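CocE/NonD family hydrolase (Staphylococcus aureus subsp. aureus COL, PDB 3III) is probably a serine-type hydrolase of the alpha/beta-hydrolase superfamily, related to cocaine esterases and X-Pro dipeptidyl-peptidases, that cleaves ester or amide bonds. Local coordinates at residues Gln32-Met38 and Pro110-Asn116. Residue numbers count along the deposited sequence, not the author numbering.
Sequences QYGNQEM and PGFWVPN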
ATOM      1  N   GLN A  32     -24.895   5.587  -6.254  1.00  6.45           N
ATOM      2  CA  GLN A  32     -25.706   4.384  -6.230  1.00  6.72           C
ATOM      3  C   GLN A  32     -27.198   4.682  -6.105  1.00  6.23           C
ATOM      4  O   GLN A  32     -28.021   3.970  -6.636  1.00  6.71           O
ATOM      5  CB  GLN A  32     -25.273   3.516  -5.030  1.00  5.60           C
ATOM      6  CG  GLN A  32     -23.787   3.170  -5.076  1.00  7.35           C
ATOM      7  CD  GLN A  32     -22.833   4.193  -4.448  1.00  7.86           C
ATOM      8  OE1 GLN A  32     -23.251   5.137  -3.721  1.00  5.06           O
ATOM      9  NE2 GLN A  32     -21.514   3.996  -4.722  1.00  2.72           N
ATOM     10  N   TYR A  33     -27.535   5.741  -5.358  1.00  7.10           N
ATOM     11  CA  TYR A  33     -28.863   5.924  -4.840  1.00  6.81           C
ATOM     12  C   TYR A  33     -29.520   7.276  -5.176  1.00  7.53           C
ATOM     13  O   TYR A  33     -30.413   7.736  -4.464  1.00  7.73           O
ATOM     14  CB  TYR A  33     -28.851   5.748  -3.309  1.00  8.04           C
ATOM     15  CG  TYR A  33     -28.166   4.476  -2.826  1.00  6.09           C
ATOM     16  CD1 TYR A  33     -28.596   3.220  -3.280  1.00  5.55           C
ATOM     17  CD2 TYR A  33     -27.100   4.524  -1.915  1.00  5.61           C
ATOM     18  CE1 TYR A  33     -28.022   2.078  -2.840  1.00  6.74           C
ATOM     19  CE2 TYR A  33     -26.531   3.366  -1.436  1.00  3.95           C
ATOM     20  CZ  TYR A  33     -26.962   2.151  -1.910  1.00  2.00           C
ATOM     21  OH  TYR A  33     -26.384   0.980  -1.432  1.00  3.84           O
ATOM     22  N   GLY A  34     -29.044   7.931  -6.213  1.00  7.49           N
ATOM     23  CA  GLY A  34     -29.670   9.161  -6.702  1.00  7.50           C
ATOM     24  C   GLY A  34     -29.561  10.340  -5.712  1.00  8.31           C
ATOM     25  O   GLY A  34     -28.615  10.433  -4.935  1.00  7.66           O
ATOM     26  N   ASN A  35     -30.532  11.250  -5.744  1.00  7.63           N
ATOM     27  CA  ASN A  35     -30.499  12.394  -4.841  1.00  6.89           C
ATOM     28  C   ASN A  35     -30.905  12.017  -3.408  1.00  7.13           C
ATOM     29  O   ASN A  35     -32.072  11.658  -3.146  1.00  6.69           O
ATOM     30  CB  ASN A  35     -31.408  13.488  -5.317  1.00  7.42           C
ATOM     31  CG  ASN A  35     -30.904  14.149  -6.572  1.00  7.64           C
ATOM     32  OD1 ASN A  35     -29.798  13.862  -7.033  1.00  9.92           O
ATOM     33  ND2 ASN A  35     -31.741  14.953  -7.177  1.00 14.84           N
ATOM     34  N   GLN A  36     -29.957  12.128  -2.489  1.00  6.38           N
ATOM     35  CA  GLN A  36     -30.175  11.641  -1.119  1.00  6.95           C
ATOM     36  C   GLN A  36     -30.058  12.747  -0.079  1.00  7.30           C
ATOM     37  O   GLN A  36     -28.985  13.326   0.113  1.00  8.98           O
ATOM     38  CB  GLN A  36     -29.152  10.541  -0.813  1.00  6.81           C
ATOM     39  CG  GLN A  36     -29.449   9.254  -1.534  1.00  7.83           C
ATOM     40  CD  GLN A  36     -30.635   8.533  -0.988  1.00  8.12           C
ATOM     41  OE1 GLN A  36     -30.916   8.652   0.192  1.00  5.74           O
ATOM     42  NE2 GLN A  36     -31.359   7.795  -1.841  1.00  6.21           N
ATOM     43  N   GLU A  37     -31.162  13.005   0.600  1.00  8.01           N
ATOM     44  CA  GLU A  37     -31.248  13.951   1.716  1.00  9.12           C
ATOM     45  C   GLU A  37     -30.614  13.381   2.996  1.00  7.87           C
ATOM     46  O   GLU A  37     -30.808  12.243   3.345  1.00  8.39           O
ATOM     47  CB  GLU A  37     -32.729  14.245   2.058  1.00 10.60           C
ATOM     48  CG  GLU A  37     -33.615  14.700   0.938  1.00 16.50           C
ATOM     49  CD  GLU A  37     -35.149  14.482   1.200  1.00 22.96           C
ATOM     50  OE1 GLU A  37     -35.751  13.457   0.714  1.00 26.70           O
ATOM     51  OE2 GLU A  37     -35.745  15.368   1.861  1.00 27.53           O
HETATM   52  N   MSE A  38     -29.871  14.217   3.691  1.00  6.33           N
HETATM   53  CA  MSE A  38     -29.262  13.873   4.905  1.00  7.10           C
HETATM   54  C   MSE A  38     -28.866  15.164   5.574  1.00  7.25           C
HETATM   55  O   MSE A  38     -29.006  16.246   4.981  1.00  7.71           O
HETATM   56  CB  MSE A  38     -28.041  12.984   4.664  1.00  6.73           C
HETATM   57  CG  MSE A  38     -26.896  13.660   3.952  1.00  8.85           C
HETATM   58 SE   MSE A  38     -25.515  12.265   3.542  1.00 18.93          SE
HETATM   59  CE  MSE A  38     -26.528  11.205   2.117  1.00  8.45           C
ATOM     60  N   PRO A 110     -20.253   9.457   1.780  1.00  9.41           N
ATOM     61  CA  PRO A 110     -21.528   9.470   2.493  1.00 10.11           C
ATOM     62  C   PRO A 110     -22.773   9.185   1.631  1.00  9.02           C
ATOM     63  O   PRO A 110     -23.789   8.769   2.174  1.00  9.14           O
ATOM     64  CB  PRO A 110     -21.580  10.863   3.100  1.00 10.65           C
ATOM     65  CG  PRO A 110     -20.579  11.623   2.441  1.00 11.58           C
ATOM     66  CD  PRO A 110     -19.527  10.733   1.929  1.00 11.35           C
ATOM     67  N   GLY A 111     -22.686   9.384   0.320  1.00  8.97           N
ATOM     68  CA  GLY A 111     -23.773   9.077  -0.582  1.00  9.34           C
ATOM     69  C   GLY A 111     -23.998   7.554  -0.707  1.00  8.36           C
ATOM     70  O   GLY A 111     -25.057   7.119  -1.198  1.00  6.62           O
ATOM     71  N   PHE A 112     -23.011   6.768  -0.272  1.00  7.57           N
ATOM     72  CA  PHE A 112     -23.196   5.275  -0.226  1.00  8.40           C
ATOM     73  C   PHE A 112     -23.585   4.850   1.170  1.00  7.76           C
ATOM     74  O   PHE A 112     -24.528   4.090   1.370  1.00  7.05           O
ATOM     75  CB  PHE A 112     -21.927   4.514  -0.698  1.00  7.31           C
ATOM     76  CG  PHE A 112     -22.014   3.007  -0.481  1.00  7.88           C
ATOM     77  CD1 PHE A 112     -22.861   2.247  -1.240  1.00  6.94           C
ATOM     78  CD2 PHE A 112     -21.311   2.377   0.523  1.00  9.16           C
ATOM     79  CE1 PHE A 112     -22.998   0.892  -1.052  1.00  9.06           C
ATOM     80  CE2 PHE A 112     -21.454   1.012   0.730  1.00  8.07           C
ATOM     81  CZ  PHE A 112     -22.290   0.259  -0.052  1.00 10.31           C
ATOM     82  N   TRP A 113     -22.873   5.342   2.173  1.00  8.66           N
ATOM     83  CA  TRP A 113     -23.058   4.807   3.518  1.00  8.48           C
ATOM     84  C   TRP A 113     -24.284   5.353   4.211  1.00  8.81           C
ATOM     85  O   TRP A 113     -25.028   4.589   4.823  1.00  8.79           O
ATOM     86  CB  TRP A 113     -21.821   5.013   4.371  1.00  9.08           C
ATOM     87  CG  TRP A 113     -20.678   4.179   3.896  1.00  8.02           C
ATOM     88  CD1 TRP A 113     -19.664   4.584   3.106  1.00  8.50           C
ATOM     89  CD2 TRP A 113     -20.470   2.789   4.129  1.00  6.50           C
ATOM     90  NE1 TRP A 113     -18.810   3.562   2.851  1.00  6.18           N
ATOM     91  CE2 TRP A 113     -19.287   2.434   3.462  1.00  7.63           C
ATOM     92  CE3 TRP A 113     -21.150   1.816   4.860  1.00  7.25           C
ATOM     93  CZ2 TRP A 113     -18.774   1.168   3.507  1.00  8.05           C
ATOM     94  CZ3 TRP A 113     -20.656   0.559   4.892  1.00  7.23           C
ATOM     95  CH2 TRP A 113     -19.481   0.226   4.214  1.00  6.50           C
ATOM     96  N   VAL A 114     -24.514   6.649   4.118  1.00  9.13           N
ATOM     97  CA  VAL A 114     -25.612   7.251   4.848  1.00  7.96           C
ATOM     98  C   VAL A 114     -26.997   6.750   4.418  1.00  8.98           C
ATOM     99  O   VAL A 114     -27.826   6.509   5.271  1.00  8.33           O
ATOM    100  CB  VAL A 114     -25.509   8.787   4.963  1.00  9.49           C
ATOM    101  CG1 VAL A 114     -26.684   9.326   5.747  1.00  8.49           C
ATOM    102  CG2 VAL A 114     -24.226   9.141   5.702  1.00  6.46           C
ATOM    103  N   PRO A 115     -27.254   6.529   3.136  1.00  8.70           N
ATOM    104  CA  PRO A 115     -28.556   5.967   2.756  1.00  8.35           C
ATOM    105  C   PRO A 115     -28.746   4.548   3.261  1.00  8.98           C
ATOM    106  O   PRO A 115     -29.862   4.078   3.374  1.00  8.99           O
ATOM    107  CB  PRO A 115     -28.529   5.987   1.253  1.00  6.85           C
ATOM    108  CG  PRO A 115     -27.646   7.133   0.949  1.00 10.03           C
ATOM    109  CD  PRO A 115     -26.547   7.051   1.957  1.00  9.58           C
ATOM    110  N   ASN A 116     -27.660   3.882   3.581  1.00  7.52           N
ATOM    111  CA  ASN A 116     -27.732   2.527   4.201  1.00  8.22           C
ATOM    112  C   ASN A 116     -27.799   2.608   5.745  1.00  8.75           C
ATOM    113  O   ASN A 116     -27.563   1.603   6.454  1.00  9.74           O
ATOM    114  CB  ASN A 116     -26.538   1.691   3.739  1.00  7.78           C
ATOM    115  CG  ASN A 116     -26.676   1.192   2.331  1.00  9.18           C
ATOM    116  OD1 ASN A 116     -25.917   1.548   1.398  1.00 11.47           O
ATOM    117  ND2 ASN A 116     -27.643   0.384   2.146  1.00  3.96           N
TER
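In this alpha/beta-hydrolase fold, the loop between outermost strand 22-30 of the main sheet and its antiparallel neighbour 36-47 packs against one side of the short helix 110-113 and the turn after it, whose chain runs on into strand 119-124. The 32-38 segment forms a cradle, with M38 at one end and Y33 and Q32 at the other; P115 is the bump that fills it. P115 CB packs 3.8 Å from Y33 CD2, and P115 CG lies 3.7 Å from Q36 OE1. Q36 makes its own hydrogen bond across the turn, NE2 to Y33 O (2.8 Å). Selenomethionine M38 packs with P110 and V114, and F59 of strand 53-60 touches all three. Y33 reaches across the helix, its ring edge at the carbonyls of G111 and F112, while M38 CE comes within 4.4 Å of G111 CA. S30 OG hydrogen-bonds G111 O. At the far end, Y33 OH sits 3.4 Å from F112 CE1, and Q32 OE1 reaches to 3.4 Å from F112 CB.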